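Local coordinates for amino Transferase (Eubacterium rectale, PDB 3ELE), which probably transfers amino groups between amino acids and keto acids, using bound pyridoxal-5'-phosphate as its cofactor, at residues Glu126-Ile130 with Leu165-Asn170; Val357-Ala361 with Trp370-Ser374. One frame throughout, in Å; residues are numbered along the deposited sequence.

Interaction 1 of 2, residues Glu126-Ile130 with Leu165-Asn170; sequences EFITI and LEERIN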
ATOM      1  N   GLU A 126      -0.303 -10.435  21.844  1.00 32.28           N
ATOM      2  CA  GLU A 126       0.822  -9.546  22.140  1.00 31.70           C
ATOM      3  C   GLU A 126       1.986  -9.774  21.198  1.00 31.12           C
ATOM      4  O   GLU A 126       2.282 -10.923  20.839  1.00 29.33           O
ATOM      5  CB  GLU A 126       1.281  -9.768  23.572  1.00 32.07           C
ATOM      6  CG  GLU A 126       0.234  -9.349  24.625  1.00 35.93           C
ATOM      7  CD  GLU A 126       0.567  -9.769  26.072  1.00 32.19           C
ATOM      8  OE1 GLU A 126       1.601 -10.420  26.327  1.00 31.40           O
ATOM      9  OE2 GLU A 126      -0.250  -9.465  26.963  1.00 37.44           O
ATOM     10  N   PHE A 127       2.614  -8.669  20.761  1.00 31.50           N
ATOM     11  CA  PHE A 127       3.864  -8.709  20.013  1.00 32.07           C
ATOM     12  C   PHE A 127       4.901  -7.971  20.859  1.00 32.83           C
ATOM     13  O   PHE A 127       4.629  -6.875  21.381  1.00 31.92           O
ATOM     14  CB  PHE A 127       3.729  -8.117  18.608  1.00 33.17           C
ATOM     15  CG  PHE A 127       2.867  -8.942  17.712  1.00 36.70           C
ATOM     16  CD1 PHE A 127       3.417  -9.995  16.960  1.00 36.96           C
ATOM     17  CD2 PHE A 127       1.489  -8.706  17.641  1.00 35.88           C
ATOM     18  CE1 PHE A 127       2.589 -10.805  16.128  1.00 36.56           C
ATOM     19  CE2 PHE A 127       0.665  -9.492  16.813  1.00 34.27           C
ATOM     20  CZ  PHE A 127       1.214 -10.536  16.042  1.00 27.19           C
ATOM     21  N   ILE A 128       6.077  -8.590  21.001  1.00 32.56           N
ATOM     22  CA  ILE A 128       7.152  -8.099  21.833  1.00 31.12           C
ATOM     23  C   ILE A 128       8.172  -7.362  20.981  1.00 31.34           C
ATOM     24  O   ILE A 128       8.594  -7.867  19.931  1.00 30.22           O
ATOM     25  CB  ILE A 128       7.877  -9.240  22.587  1.00 30.87           C
ATOM     26  CG1 ILE A 128       6.956  -9.913  23.607  1.00 33.40           C
ATOM     27  CG2 ILE A 128       9.104  -8.734  23.362  1.00 32.03           C
ATOM     28  CD1 ILE A 128       7.639 -11.054  24.302  1.00 32.17           C
ATOM     29  N   THR A 129       8.557  -6.178  21.449  1.00 31.35           N
ATOM     30  CA  THR A 129       9.632  -5.363  20.810  1.00 31.44           C
ATOM     31  C   THR A 129      10.732  -5.255  21.880  1.00 31.79           C
ATOM     32  O   THR A 129      10.437  -5.330  23.095  1.00 31.35           O
ATOM     33  CB  THR A 129       9.120  -4.012  20.302  1.00 31.05           C
ATOM     34  OG1 THR A 129      10.155  -3.341  19.553  1.00 36.16           O
ATOM     35  CG2 THR A 129       8.663  -3.110  21.437  1.00 29.89           C
ATOM     36  N   ILE A 130      11.987  -5.185  21.427  1.00 32.34           N
ATOM     37  CA  ILE A 130      13.161  -5.097  22.302  1.00 32.25           C
ATOM     38  C   ILE A 130      13.624  -3.645  22.223  1.00 32.56           C
ATOM     39  O   ILE A 130      14.018  -3.184  21.147  1.00 30.69           O
ATOM     40  CB  ILE A 130      14.311  -6.065  21.857  1.00 32.76           C
ATOM     41  CG1 ILE A 130      13.795  -7.492  21.616  1.00 36.55           C
ATOM     42  CG2 ILE A 130      15.442  -6.116  22.907  1.00 28.36           C
ATOM     43  CD1 ILE A 130      13.175  -8.127  22.818  1.00 35.50           C
ATOM     44  N   LEU A 165      13.117 -10.553  28.685  1.00 34.26           N
ATOM     45  CA  LEU A 165      12.326 -11.074  27.553  1.00 33.71           C
ATOM     46  C   LEU A 165      11.501 -12.281  27.963  1.00 33.79           C
ATOM     47  O   LEU A 165      10.297 -12.273  27.748  1.00 33.05           O
ATOM     48  CB  LEU A 165      13.177 -11.422  26.322  1.00 33.98           C
ATOM     49  CG  LEU A 165      12.504 -12.138  25.129  1.00 34.64           C
ATOM     50  CD1 LEU A 165      11.192 -11.444  24.675  1.00 29.60           C
ATOM     51  CD2 LEU A 165      13.496 -12.284  23.982  1.00 31.35           C
ATOM     52  N   GLU A 166      12.156 -13.289  28.549  1.00 34.07           N
ATOM     53  CA  GLU A 166      11.494 -14.524  28.987  1.00 35.29           C
ATOM     54  C   GLU A 166      10.319 -14.267  29.938  1.00 37.18           C
ATOM     55  O   GLU A 166       9.288 -14.939  29.854  1.00 37.46           O
ATOM     56  CB  GLU A 166      12.505 -15.478  29.647  1.00 35.00           C
ATOM     57  CG  GLU A 166      11.889 -16.831  30.028  1.00 37.89           C
ATOM     58  CD  GLU A 166      12.880 -17.903  30.430  1.00 36.41           C
ATOM     59  OE1 GLU A 166      14.100 -17.649  30.479  1.00 44.29           O
ATOM     60  OE2 GLU A 166      12.408 -19.026  30.699  1.00 41.44           O
ATOM     61  N   GLU A 167      10.504 -13.306  30.843  1.00 39.09           N
ATOM     62  CA  GLU A 167       9.487 -12.898  31.824  1.00 41.11           C
ATOM     63  C   GLU A 167       8.244 -12.275  31.155  1.00 39.24           C
ATOM     64  O   GLU A 167       7.138 -12.411  31.672  1.00 38.76           O
ATOM     65  CB  GLU A 167      10.120 -11.935  32.843  1.00 41.12           C
ATOM     66  CG  GLU A 167       9.278 -11.598  34.064  1.00 47.22           C
ATOM     67  CD  GLU A 167       9.927 -10.555  34.997  1.00 45.43           C
ATOM     68  OE1 GLU A 167      11.106 -10.157  34.798  1.00 54.98           O
ATOM     69  OE2 GLU A 167       9.232 -10.129  35.948  1.00 60.51           O
ATOM     70  N   ARG A 168       8.424 -11.624  30.002  1.00 38.47           N
ATOM     71  CA  ARG A 168       7.306 -10.999  29.237  1.00 37.42           C
ATOM     72  C   ARG A 168       6.644 -11.913  28.189  1.00 37.91           C
ATOM     73  O   ARG A 168       5.697 -11.491  27.525  1.00 38.95           O
ATOM     74  CB  ARG A 168       7.784  -9.696  28.597  1.00 37.78           C
ATOM     75  CG  ARG A 168       8.034  -8.627  29.633  1.00 37.13           C
ATOM     76  CD  ARG A 168       8.885  -7.516  29.132  1.00 36.07           C
ATOM     77  NE  ARG A 168       9.005  -6.450  30.135  1.00 36.59           N
ATOM     78  CZ  ARG A 168       9.754  -6.499  31.242  1.00 39.80           C
ATOM     79  NH1 ARG A 168      10.486  -7.568  31.555  1.00 38.23           N
ATOM     80  NH2 ARG A 168       9.767  -5.446  32.061  1.00 42.72           N
ATOM     81  N   ILE A 169       7.152 -13.139  28.027  1.00 36.68           N
ATOM     82  CA  ILE A 169       6.572 -14.129  27.124  1.00 35.71           C
ATOM     83  C   ILE A 169       5.489 -14.859  27.922  1.00 36.39           C
ATOM     84  O   ILE A 169       5.745 -15.286  29.045  1.00 36.72           O
ATOM     85  CB  ILE A 169       7.613 -15.166  26.628  1.00 34.72           C
ATOM     86  CG1 ILE A 169       8.626 -14.535  25.671  1.00 34.86           C
ATOM     87  CG2 ILE A 169       6.913 -16.341  25.912  1.00 36.54           C
ATOM     88  CD1 ILE A 169       9.809 -15.445  25.377  1.00 34.19           C
ATOM     89  N   ASN A 170       4.302 -15.013  27.327  1.00 35.90           N
ATOM     90  CA  ASN A 170       3.155 -15.716  27.946  1.00 35.44           C
ATOM     91  C   ASN A 170       2.288 -16.384  26.860  1.00 35.03           C
ATOM     92  O   ASN A 170       2.665 -16.404  25.672  1.00 33.19           O
ATOM     93  CB  ASN A 170       2.358 -14.743  28.852  1.00 35.64           C
ATOM     94  CG  ASN A 170       1.832 -13.503  28.109  1.00 32.79           C
ATOM     95  OD1 ASN A 170       0.980 -13.595  27.237  1.00 37.78           O
ATOM     96  ND2 ASN A 170       2.295 -12.347  28.514  1.00 35.30           N
TER
HETATM   97  O   HOH W   1       4.169 -10.963  25.316  1.00 25.96           O
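Ile128 presses its outer methyl group into Leu165 and Ile169 where a beta-alpha-beta crossover passes over the central sheet of the aminotransferase fold. The chain leaves strand 147-151, forms helix 162-167 and returns as strand 173-178, and strand 126-130 lies between those two parallel neighbours, beneath the helix. The tight half of the contact is mostly hydrocarbon, with Arg168 O at its border. With CG1 anti to its carbonyl carbon (chi1 -66°) and the chain extended beyond it, Ile128 carries CD1 out to the helix, 3.6 Å from Leu165 CD1. Its other branch, CG2, meets the same methyl at 3.7 Å, so the forked isoleucine grips one branch of the leucine from two points while the two side chains cross obliquely. Ile169 adds CG1 at 3.9 Å from Ile128 CD1, although its CB points away from the strand and the side chain packs on Leu201 of helix 191-208. Ile130 closes this patch more loosely, its CD1 4.3 Å from Leu165 CD1. Branched aliphatic residues suit a strand face that packs on methyls, and the neighbouring carbonyl Arg168 O is served by water.

The other end is polar and more open, with Glu126 and Asn170 both partly exposed. Glu126, extended beyond CG, reaches across to Asn170, which it crosses at about a right angle, carboxylate and amide planes 79° apart. The amide of Asn170 can serve two sides, because its OD1 accepts from His172 N while ND2 gives to the glutamate. A long acid also suits this edge because its OE1 reaches a water that also donates to Arg168 O, at 2.7 Å. On its syn side, Glu126 OE1 takes Asn170 ND2 at 3.0 Å, 18° out of the carboxylate plane.

Interaction 2 of 2, residues Val357-Ala361 with Trp370-Ser374; sequences VLIVA and WVRIS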
ATOM      1  N   VAL A 357      21.608  22.342  17.747  1.00 35.91           N
ATOM      2  CA  VAL A 357      21.878  20.925  17.567  1.00 34.69           C
ATOM      3  C   VAL A 357      20.537  20.242  17.774  1.00 35.85           C
ATOM      4  O   VAL A 357      19.988  20.272  18.884  1.00 37.86           O
ATOM      5  CB  VAL A 357      22.946  20.406  18.546  1.00 35.84           C
ATOM      6  CG1 VAL A 357      23.083  18.884  18.444  1.00 28.83           C
ATOM      7  CG2 VAL A 357      24.301  21.107  18.257  1.00 26.51           C
ATOM      8  N   LEU A 358      20.023  19.628  16.707  1.00 34.22           N
ATOM      9  CA  LEU A 358      18.727  18.993  16.697  1.00 33.99           C
ATOM     10  C   LEU A 358      18.899  17.468  16.810  1.00 32.76           C
ATOM     11  O   LEU A 358      19.173  16.770  15.839  1.00 33.69           O
ATOM     12  CB  LEU A 358      17.923  19.426  15.459  1.00 33.26           C
ATOM     13  CG  LEU A 358      17.984  20.925  15.101  1.00 33.25           C
ATOM     14  CD1 LEU A 358      17.068  21.236  13.930  1.00 34.24           C
ATOM     15  CD2 LEU A 358      17.623  21.799  16.274  1.00 34.84           C
ATOM     16  N   ILE A 359      18.798  16.993  18.044  1.00 31.42           N
ATOM     17  CA  ILE A 359      18.915  15.571  18.390  1.00 31.01           C
ATOM     18  C   ILE A 359      17.600  15.161  18.985  1.00 30.56           C
ATOM     19  O   ILE A 359      16.830  16.010  19.413  1.00 29.88           O
ATOM     20  CB  ILE A 359      20.135  15.270  19.305  1.00 31.50           C
ATOM     21  CG1 ILE A 359      20.139  16.124  20.593  1.00 30.03           C
ATOM     22  CG2 ILE A 359      21.367  15.530  18.518  1.00 27.10           C
ATOM     23  CD1 ILE A 359      21.321  15.897  21.498  1.00 30.84           C
ATOM     24  N   VAL A 360      17.362  13.854  19.038  1.00 33.40           N
ATOM     25  CA  VAL A 360      16.071  13.291  19.425  1.00 33.51           C
ATOM     26  C   VAL A 360      16.178  12.475  20.714  1.00 34.47           C
ATOM     27  O   VAL A 360      16.997  11.561  20.790  1.00 35.62           O
ATOM     28  CB  VAL A 360      15.555  12.374  18.261  1.00 34.16           C
ATOM     29  CG1 VAL A 360      14.260  11.683  18.620  1.00 32.79           C
ATOM     30  CG2 VAL A 360      15.376  13.190  16.955  1.00 28.68           C
ATOM     31  N   ALA A 361      15.329  12.787  21.703  1.00 33.49           N
ATOM     32  CA  ALA A 361      15.283  12.046  22.981  1.00 32.13           C
ATOM     33  C   ALA A 361      14.853  10.617  22.694  1.00 31.80           C
ATOM     34  O   ALA A 361      13.970  10.397  21.872  1.00 30.59           O
ATOM     35  CB  ALA A 361      14.325  12.705  23.985  1.00 30.13           C
ATOM     36  N   TRP A 370      18.996   8.667  27.099  1.00 33.64           N
ATOM     37  CA  TRP A 370      19.780   8.564  25.860  1.00 32.32           C
ATOM     38  C   TRP A 370      19.149   9.410  24.777  1.00 31.87           C
ATOM     39  O   TRP A 370      18.038   9.917  24.935  1.00 32.16           O
ATOM     40  CB  TRP A 370      19.834   7.108  25.386  1.00 32.13           C
ATOM     41  CG  TRP A 370      20.626   6.212  26.267  1.00 33.26           C
ATOM     42  CD1 TRP A 370      20.246   5.729  27.477  1.00 31.13           C
ATOM     43  CD2 TRP A 370      21.955   5.703  26.028  1.00 35.03           C
ATOM     44  NE1 TRP A 370      21.232   4.950  28.003  1.00 31.04           N
ATOM     45  CE2 TRP A 370      22.288   4.894  27.135  1.00 31.47           C
ATOM     46  CE3 TRP A 370      22.882   5.831  24.973  1.00 33.29           C
ATOM     47  CZ2 TRP A 370      23.527   4.213  27.242  1.00 31.50           C
ATOM     48  CZ3 TRP A 370      24.119   5.157  25.066  1.00 32.45           C
ATOM     49  CH2 TRP A 370      24.424   4.348  26.199  1.00 33.91           C
ATOM     50  N   VAL A 371      19.897   9.618  23.700  1.00 31.77           N
ATOM     51  CA  VAL A 371      19.405  10.333  22.526  1.00 30.65           C
ATOM     52  C   VAL A 371      19.871   9.638  21.249  1.00 30.48           C
ATOM     53  O   VAL A 371      20.861   8.908  21.262  1.00 30.42           O
ATOM     54  CB  VAL A 371      19.864  11.799  22.492  1.00 31.44           C
ATOM     55  CG1 VAL A 371      19.344  12.553  23.715  1.00 28.55           C
ATOM     56  CG2 VAL A 371      21.420  11.911  22.353  1.00 29.65           C
ATOM     57  N   ARG A 372      19.139   9.872  20.167  1.00 30.92           N
ATOM     58  CA  ARG A 372      19.462   9.350  18.857  1.00 31.80           C
ATOM     59  C   ARG A 372      19.914  10.520  17.986  1.00 31.53           C
ATOM     60  O   ARG A 372      19.182  11.512  17.829  1.00 31.45           O
ATOM     61  CB  ARG A 372      18.258   8.681  18.202  1.00 32.10           C
ATOM     62  CG  ARG A 372      18.647   8.025  16.865  1.00 32.03           C
ATOM     63  CD  ARG A 372      17.470   7.589  16.064  1.00 34.61           C
ATOM     64  NE  ARG A 372      16.801   8.699  15.396  1.00 32.03           N
ATOM     65  CZ  ARG A 372      15.806   8.567  14.509  1.00 36.77           C
ATOM     66  NH1 ARG A 372      15.326   7.385  14.186  1.00 37.23           N
ATOM     67  NH2 ARG A 372      15.270   9.646  13.957  1.00 35.41           N
ATOM     68  N   ILE A 373      21.097  10.363  17.396  1.00 32.80           N
ATOM     69  CA  ILE A 373      21.708  11.340  16.489  1.00 32.69           C
ATOM     70  C   ILE A 373      21.855  10.616  15.133  1.00 33.43           C
ATOM     71  O   ILE A 373      22.627   9.674  15.010  1.00 35.52           O
ATOM     72  CB  ILE A 373      23.105  11.785  17.026  1.00 32.66           C
ATOM     73  CG1 ILE A 373      23.016  12.272  18.481  1.00 33.97           C
ATOM     74  CG2 ILE A 373      23.711  12.839  16.129  1.00 32.94           C
ATOM     75  CD1 ILE A 373      24.285  12.918  19.054  1.00 31.56           C
ATOM     76  N   SER A 374      21.071  11.010  14.134  1.00 33.77           N
ATOM     77  CA  SER A 374      21.138  10.392  12.809  1.00 34.21           C
ATOM     78  C   SER A 374      22.362  10.956  12.102  1.00 34.84           C
ATOM     79  O   SER A 374      22.642  12.158  12.245  1.00 33.20           O
ATOM     80  CB  SER A 374      19.880  10.702  11.987  1.00 34.68           C
ATOM     81  OG  SER A 374      18.709  10.312  12.672  1.00 39.46           O
TER
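Arg372, backbone partner of Val360, and Trp370, whose carbonyl approaches Ala361, carry the two flat side-chain groups, and neither is laid on strand 360-361. The guanidinium of Arg372 is held through its nitrogens, NH1 by Asn183 OD1 and NH2 by Ser41 O. The indole of Trp370 turns away, meeting the ring of Phe337 at about 15° between planes, Lys339 in a cation-pi contact and Phe158 edge-to-face.

Both groups spring from one strand of a short antiparallel beta hairpin at the margin of a four-stranded sheet. Val360 and Arg372 form its hydrogen-bonded pair: Arg372 N gives to Val360 O at 2.8 Å, nearly straight (167° at the hydrogen), and Val360 N returns a longer bond of 3.2 Å to Arg372 O. Val371 CA also brings its hydrogen to Val360 O, at 3.2 Å, a supplementary CH...O contact.

Ile359 covers the face opposite Val360 and Arg372. Its CG1 sits between backbone N and carbonyl carbon (chi1 55°), which sends CD1 toward Val371 CG2 at 4.1 Å and leaves CG2 beside Ile373 CG1 at 3.7 Å. Beta-branched residues suit extended backbone; here Ile359 and Val371 pack on helix 345-353, Ile373 on Phe389 of helix 379-396.

One face is thus wholly apolar here, while the other sets Arg372 beside Val360. Paired backbone fixes the root of Arg372, and the bonds to Ser41 O and Asn183 OD1 would fix how the guanidinium is turned; this is consistent with the arginine that in related aminotransferases receives the substrate carboxylate.

How the interactions relate
The two contacts come in series along the chain, interaction 1 closing before interaction 2 opens, and they share no helix or strand. Their centres are 27 Å apart and their nearest atoms about 12 Å. Interaction 1 belongs to the seven-stranded mixed sheet that forms the core of the large, cofactor-binding domain in this fold; interaction 2 belongs to the four-stranded antiparallel sheet of the smaller domain. They differ in their distance from the cofactor: the side chain of Arg372 is about 6 Å from a bound pyridoxal-5'-phosphate, that of Ile130 about 12 Å. One contact therefore packs the scaffold, while the other places an arginine beside the probable active site.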